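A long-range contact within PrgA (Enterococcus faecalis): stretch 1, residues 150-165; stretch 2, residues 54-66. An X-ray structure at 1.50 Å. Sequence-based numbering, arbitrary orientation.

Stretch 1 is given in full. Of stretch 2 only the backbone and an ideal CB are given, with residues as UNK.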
# COMPACT_ATOMS: atom_id res chain seq x y z
N TYR A 150 11.66 2.24 5.19
CA TYR A 150 10.64 2.80 6.09
C TYR A 150 10.71 2.12 7.46
O TYR A 150 10.10 2.65 8.40
CB TYR A 150 9.24 2.62 5.50
CG TYR A 150 8.91 3.63 4.47
CD1 TYR A 150 9.23 3.45 3.13
CD2 TYR A 150 8.24 4.81 4.80
CE1 TYR A 150 8.96 4.42 2.19
CE2 TYR A 150 7.92 5.76 3.86
CZ TYR A 150 8.27 5.58 2.55
OH TYR A 150 7.94 6.62 1.74
N TYR A 151 11.40 0.99 7.57
CA TYR A 151 11.48 0.20 8.84
C TYR A 151 12.77 -0.65 8.86
O TYR A 151 13.51 -0.60 7.90
CB TYR A 151 10.21 -0.63 9.07
CG TYR A 151 10.06 -1.82 8.15
CD1 TYR A 151 9.60 -1.68 6.85
CD2 TYR A 151 10.29 -3.10 8.60
CE1 TYR A 151 9.48 -2.77 5.98
CE2 TYR A 151 10.15 -4.19 7.76
CZ TYR A 151 9.73 -4.04 6.45
OH TYR A 151 9.61 -5.12 5.60
N GLU A 152 13.07 -1.28 9.99
CA GLU A 152 14.27 -2.15 10.20
C GLU A 152 13.84 -3.48 10.80
O GLU A 152 12.90 -3.46 11.57
CB GLU A 152 15.28 -1.49 11.15
CG GLU A 152 15.92 -0.22 10.61
CD GLU A 152 15.07 1.03 10.73
OE1 GLU A 152 14.83 1.70 9.70
OE2 GLU A 152 14.66 1.33 11.85
N THR A 153 14.55 -4.58 10.48
CA THR A 153 14.30 -5.95 10.99
C THR A 153 15.36 -6.28 12.05
O THR A 153 16.54 -6.17 11.71
CB THR A 153 14.36 -6.98 9.85
OG1 THR A 153 15.52 -6.79 9.03
CG2 THR A 153 13.13 -6.90 8.97
N GLU A 154 14.95 -6.55 13.30
CA GLU A 154 15.85 -7.08 14.37
C GLU A 154 15.56 -8.57 14.45
O GLU A 154 14.46 -8.93 14.92
CB GLU A 154 15.59 -6.43 15.73
CG GLU A 154 16.29 -7.17 16.88
CD GLU A 154 16.70 -6.32 18.07
OE1 GLU A 154 16.50 -5.08 18.02
OE2 GLU A 154 17.24 -6.90 19.05
N ASN A 155 16.45 -9.40 13.92
CA ASN A 155 16.25 -10.87 13.95
C ASN A 155 15.03 -11.19 13.08
O ASN A 155 14.28 -12.12 13.42
CB ASN A 155 16.13 -11.33 15.40
CG ASN A 155 16.43 -12.80 15.62
OD1 ASN A 155 16.83 -13.53 14.71
ND2 ASN A 155 16.22 -13.24 16.84
N GLY A 156 14.83 -10.41 12.01
CA GLY A 156 13.68 -10.51 11.10
C GLY A 156 12.37 -10.01 11.69
O GLY A 156 11.34 -10.20 11.01
N LYS A 157 12.36 -9.42 12.90
CA LYS A 157 11.10 -9.05 13.59
C LYS A 157 10.92 -7.53 13.65
O LYS A 157 11.91 -6.80 13.60
CB LYS A 157 11.03 -9.66 14.99
CG LYS A 157 10.98 -11.18 15.00
CD LYS A 157 11.12 -11.70 16.40
CE LYS A 157 10.94 -13.20 16.49
NZ LYS A 157 10.11 -13.55 17.67
N VAL A 158 9.66 -7.09 13.71
CA VAL A 158 9.24 -5.65 13.69
C VAL A 158 7.84 -5.61 14.29
O VAL A 158 7.08 -6.56 14.06
CB VAL A 158 9.30 -5.00 12.28
CG1 VAL A 158 8.52 -5.73 11.23
CG2 VAL A 158 8.83 -3.57 12.30
N SER A 159 7.49 -4.57 15.04
CA SER A 159 6.19 -4.56 15.73
C SER A 159 5.11 -4.27 14.70
O SER A 159 5.40 -3.61 13.68
CB SER A 159 6.10 -3.58 16.86
OG SER A 159 5.90 -2.27 16.41
N LYS A 160 3.92 -4.77 14.97
CA LYS A 160 2.71 -4.51 14.18
C LYS A 160 2.47 -3.00 14.12
O LYS A 160 2.17 -2.46 13.06
CB LYS A 160 1.55 -5.23 14.87
CG LYS A 160 0.18 -4.94 14.31
CD LYS A 160 -0.85 -5.83 14.90
CE LYS A 160 -2.12 -5.78 14.09
NZ LYS A 160 -3.05 -6.83 14.56
N TYR A 161 2.69 -2.31 15.23
CA TYR A 161 2.57 -0.83 15.28
C TYR A 161 3.47 -0.22 14.20
O TYR A 161 3.04 0.61 13.40
CB TYR A 161 2.94 -0.29 16.67
CG TYR A 161 3.02 1.21 16.71
CD1 TYR A 161 4.19 1.87 16.37
CD2 TYR A 161 1.90 1.97 17.01
CE1 TYR A 161 4.26 3.25 16.34
CE2 TYR A 161 1.96 3.36 16.99
CZ TYR A 161 3.14 4.00 16.68
OH TYR A 161 3.20 5.38 16.64
N THR A 162 4.74 -0.61 14.21
CA THR A 162 5.76 -0.06 13.28
C THR A 162 5.36 -0.34 11.84
O THR A 162 5.48 0.58 11.05
CB THR A 162 7.14 -0.63 13.57
OG1 THR A 162 7.42 -0.11 14.86
CG2 THR A 162 8.17 -0.19 12.55
N LEU A 163 4.94 -1.56 11.51
CA LEU A 163 4.50 -1.83 10.12
C LEU A 163 3.31 -0.93 9.75
O LEU A 163 3.29 -0.41 8.63
CB LEU A 163 4.11 -3.29 9.95
CG LEU A 163 5.26 -4.29 10.09
CD1 LEU A 163 4.70 -5.72 10.16
CD2 LEU A 163 6.25 -4.10 8.94
N GLN A 164 2.32 -0.73 10.63
CA GLN A 164 1.12 0.08 10.26
C GLN A 164 1.55 1.53 10.10
O GLN A 164 1.05 2.23 9.20
CB GLN A 164 -0.00 -0.06 11.29
CG GLN A 164 -0.63 -1.44 11.26
CD GLN A 164 -1.87 -1.61 12.12
OE1 GLN A 164 -2.25 -0.72 12.87
NE2 GLN A 164 -2.60 -2.67 11.82
N GLU A 165 2.46 1.98 10.95
CA GLU A 165 2.98 3.37 10.90
C GLU A 165 3.71 3.55 9.57
O GLU A 165 3.49 4.58 8.91
CB GLU A 165 3.87 3.64 12.11
CG GLU A 165 4.45 5.05 12.24
CD GLU A 165 5.32 5.14 13.49
OE1 GLU A 165 6.16 4.21 13.68
OE2 GLU A 165 5.14 6.10 14.31
N UNK A 54 -5.27 0.71 21.74
CA UNK A 54 -5.01 -0.53 20.98
C UNK A 54 -3.65 -0.43 20.26
O UNK A 54 -2.90 -1.41 20.26
CB UNK A 54 -6.13 -0.79 19.97
N UNK A 55 -3.32 0.73 19.68
CA UNK A 55 -2.03 0.91 18.96
C UNK A 55 -0.84 0.84 19.92
O UNK A 55 0.19 0.29 19.53
CB UNK A 55 -2.01 2.25 18.22
N UNK A 56 -0.96 1.35 21.14
CA UNK A 56 0.14 1.28 22.13
C UNK A 56 0.47 -0.20 22.40
O UNK A 56 1.67 -0.52 22.44
CB UNK A 56 -0.24 1.99 23.43
N UNK A 57 -0.54 -1.07 22.51
CA UNK A 57 -0.37 -2.54 22.70
C UNK A 57 0.26 -3.18 21.47
O UNK A 57 0.99 -4.15 21.62
CB UNK A 57 -1.71 -3.21 22.99
N UNK A 58 -0.04 -2.67 20.28
CA UNK A 58 0.54 -3.21 19.02
C UNK A 58 2.06 -2.99 19.03
O UNK A 58 2.73 -3.59 18.20
CB UNK A 58 -0.09 -2.54 17.79
N UNK A 59 2.58 -2.14 19.91
CA UNK A 59 4.04 -1.84 19.95
C UNK A 59 4.79 -3.04 20.53
O UNK A 59 5.99 -3.07 20.35
CB UNK A 59 4.32 -0.59 20.78
N UNK A 60 4.08 -3.96 21.20
CA UNK A 60 4.65 -5.20 21.81
C UNK A 60 4.13 -6.42 21.07
O UNK A 60 4.41 -7.57 21.51
CB UNK A 60 4.30 -5.30 23.30
N UNK A 61 3.44 -6.24 19.94
CA UNK A 61 3.12 -7.39 19.04
C UNK A 61 4.21 -7.48 17.98
O UNK A 61 4.26 -6.61 17.08
CB UNK A 61 1.75 -7.23 18.38
N UNK A 62 5.09 -8.48 18.06
CA UNK A 62 6.25 -8.58 17.15
C UNK A 62 5.90 -9.57 16.04
O UNK A 62 5.46 -10.69 16.32
CB UNK A 62 7.51 -9.02 17.90
N UNK A 63 6.11 -9.15 14.79
CA UNK A 63 5.88 -9.95 13.57
C UNK A 63 7.22 -10.33 12.94
O UNK A 63 8.07 -9.46 12.77
CB UNK A 63 5.02 -9.18 12.57
N UNK A 64 7.36 -11.59 12.55
CA UNK A 64 8.55 -12.08 11.84
C UNK A 64 8.24 -11.93 10.35
O UNK A 64 7.43 -12.68 9.89
CB UNK A 64 8.89 -13.53 12.21
N UNK A 65 8.83 -10.96 9.65
CA UNK A 65 8.40 -10.53 8.27
C UNK A 65 8.56 -11.69 7.28
O UNK A 65 7.84 -11.68 6.32
CB UNK A 65 9.22 -9.33 7.79
N UNK A 66 9.44 -12.66 7.54
CA UNK A 66 9.59 -13.88 6.68
C UNK A 66 8.93 -15.10 7.33
O UNK A 66 9.38 -16.23 7.08
CB UNK A 66 11.07 -14.18 6.42

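Position 54 is helical (phi/psi -55/-41), and its CB has nothing of stretch 1 within 5.5 Å, so almost any helix-compatible residue would suit; it is Glu54. At 55 the CB points sideways, 4.1 Å from Tyr161 CD2, with the amide end of Gln164 not far off. A short polar side chain would fit, and the residue is Asp55. Its OD1 accepts from a water (2.5 Å) that also donates to Gln164 OE1 (2.8 Å), so the water joins two acceptors 3.9 Å apart.

Positions 56 and 57 direct their CB atoms away from stretch 1, leaving the choice wide. They are Glu56 and Lys57, the latter making no contact.

At 58 the CB points toward stretch 1, 3.8 Å from Tyr161 N and 4.2 Å from Lys160 CG. Space is limited, and a small or medium side chain is expected, polar if it turns to Gln164. Asn58 satisfies this: its ND2 donates to the same water (3.0 Å), while its OD1 lies 3.7 Å from Lys160 CD. Its backbone would serve whatever the side chain, since Tyr161 N donates to Asn58 O (3.2 Å, 158°).

The CB at 59 points away, yet it lies 4.3 Å from Tyr161 CB, and an exposed ring face is within reach of a long side chain. Lys, Arg, Met or Gln could cover it. Lys59, extended beyond chi1 (m), places CE 3.7 Å from the Tyr161 ring centroid, 10° off the normal, and NZ 4.9 Å from that centroid in a cation-pi contact. Its NZ also forms a salt bridge with Glu56 OE1 (2.8 Å). Position 60 faces away and is unconstrained by stretch 1: Asp60.

At 61 the CB points sideways, 4.0 Å from Lys160 CB, so a modest aliphatic residue is plausible; it is Val61. The firmer link is backbone, Lys160 N to Val61 O (2.8 Å, 160°).

Positions 62 to 64 pair antiparallel with 159 to 157, so their side chains alternate between sheet faces. At 62 the CB shares a face with Lys157 and Ser159; a flexible side chain could lie across the strand. Met62, m at all three chi angles, folds back to bring CE 3.6 Å from Ser159 N.

Position 63 lies on the Val158 face, its CB 4.2 Å from Leu163 CD1, favouring a large apolar or aromatic residue. Trp63 puts CE3 3.5 Å from Leu163 CD1, and Lys160 CB sits over its five-membered ring, 4.2 Å from the centroid. Backbone bonds run both ways: Trp63 N to Val158 O (2.9 Å) and Val158 N to Trp63 O (3.0 Å).

At 64 the CB is 4.2 Å from Lys157 CG, where several polar residues would do; it is Asp64, which makes no salt bridge with that lysine.

Position 65 points toward Thr153 CG2 and Tyr151 OH, both 4.8 Å from its CB, inviting a branched aliphatic. Ile65 brings CD1 3.5 Å from Thr153 CG2 and CG2 3.4 Å from Val158 CG1, while Ile65 N donates to Gly156 O (3.0 Å). Position 66 points sideways and is Gln66.

Stretch 2, residues 54-66: EDEKNKDVMWDIQ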
# COMPACT_ATOMS: atom_id res chain seq x y z
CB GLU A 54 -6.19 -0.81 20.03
CG GLU A 54 -5.95 -1.91 19.00
CD GLU A 54 -5.66 -3.31 19.52
OE1 GLU A 54 -5.56 -3.50 20.76
OE2 GLU A 54 -5.52 -4.23 18.67
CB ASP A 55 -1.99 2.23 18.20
CG ASP A 55 -2.94 2.27 17.02
OD1 ASP A 55 -2.86 1.38 16.13
OD2 ASP A 55 -3.73 3.22 16.99
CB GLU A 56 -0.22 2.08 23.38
CG GLU A 56 -0.41 3.56 23.08
CD GLU A 56 0.87 4.33 22.75
OE1 GLU A 56 1.96 3.71 22.79
OE2 GLU A 56 0.77 5.57 22.49
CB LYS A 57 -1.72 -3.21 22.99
CG LYS A 57 -2.44 -2.62 24.20
CD LYS A 57 -3.70 -3.36 24.63
CE LYS A 57 -4.21 -2.84 25.96
NZ LYS A 57 -5.52 -3.41 26.33
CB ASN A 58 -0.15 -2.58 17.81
CG ASN A 58 -1.51 -3.19 17.54
OD1 ASN A 58 -1.84 -4.22 18.09
ND2 ASN A 58 -2.28 -2.58 16.66
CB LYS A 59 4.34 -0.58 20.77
CG LYS A 59 4.06 0.72 20.06
CD LYS A 59 4.46 1.94 20.85
CE LYS A 59 4.08 3.24 20.19
NZ LYS A 59 4.16 4.39 21.14
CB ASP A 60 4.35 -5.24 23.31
CG ASP A 60 5.06 -4.14 24.08
OD1 ASP A 60 6.20 -3.80 23.69
OD2 ASP A 60 4.47 -3.60 25.05
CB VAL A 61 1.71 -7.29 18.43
CG1 VAL A 61 1.41 -8.50 17.56
CG2 VAL A 61 0.64 -7.13 19.50
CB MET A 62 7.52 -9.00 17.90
CG MET A 62 7.85 -8.09 19.06
SD MET A 62 7.97 -6.34 18.58
CE MET A 62 9.41 -6.40 17.51
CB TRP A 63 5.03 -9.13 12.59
CG TRP A 63 3.59 -9.04 12.97
CD1 TRP A 63 3.01 -9.26 14.18
CD2 TRP A 63 2.54 -8.69 12.08
NE1 TRP A 63 1.65 -9.14 14.08
CE2 TRP A 63 1.34 -8.77 12.80
CE3 TRP A 63 2.51 -8.41 10.71
CZ2 TRP A 63 0.12 -8.48 12.21
CZ3 TRP A 63 1.31 -8.09 10.13
CH2 TRP A 63 0.13 -8.16 10.87
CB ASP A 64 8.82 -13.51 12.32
CG ASP A 64 10.13 -14.09 11.86
OD1 ASP A 64 10.65 -13.60 10.82
OD2 ASP A 64 10.63 -15.04 12.56
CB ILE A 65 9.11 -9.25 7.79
CG1 ILE A 65 10.60 -9.46 7.49
CG2 ILE A 65 8.92 -8.13 8.79
CD1 ILE A 65 11.18 -8.40 6.55
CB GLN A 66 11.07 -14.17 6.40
CG GLN A 66 11.76 -13.21 5.43
CD GLN A 66 13.25 -13.46 5.34
OE1 GLN A 66 13.80 -13.56 4.24
NE2 GLN A 66 13.92 -13.53 6.48
O HOH W 1 -1.05 -0.20 15.33
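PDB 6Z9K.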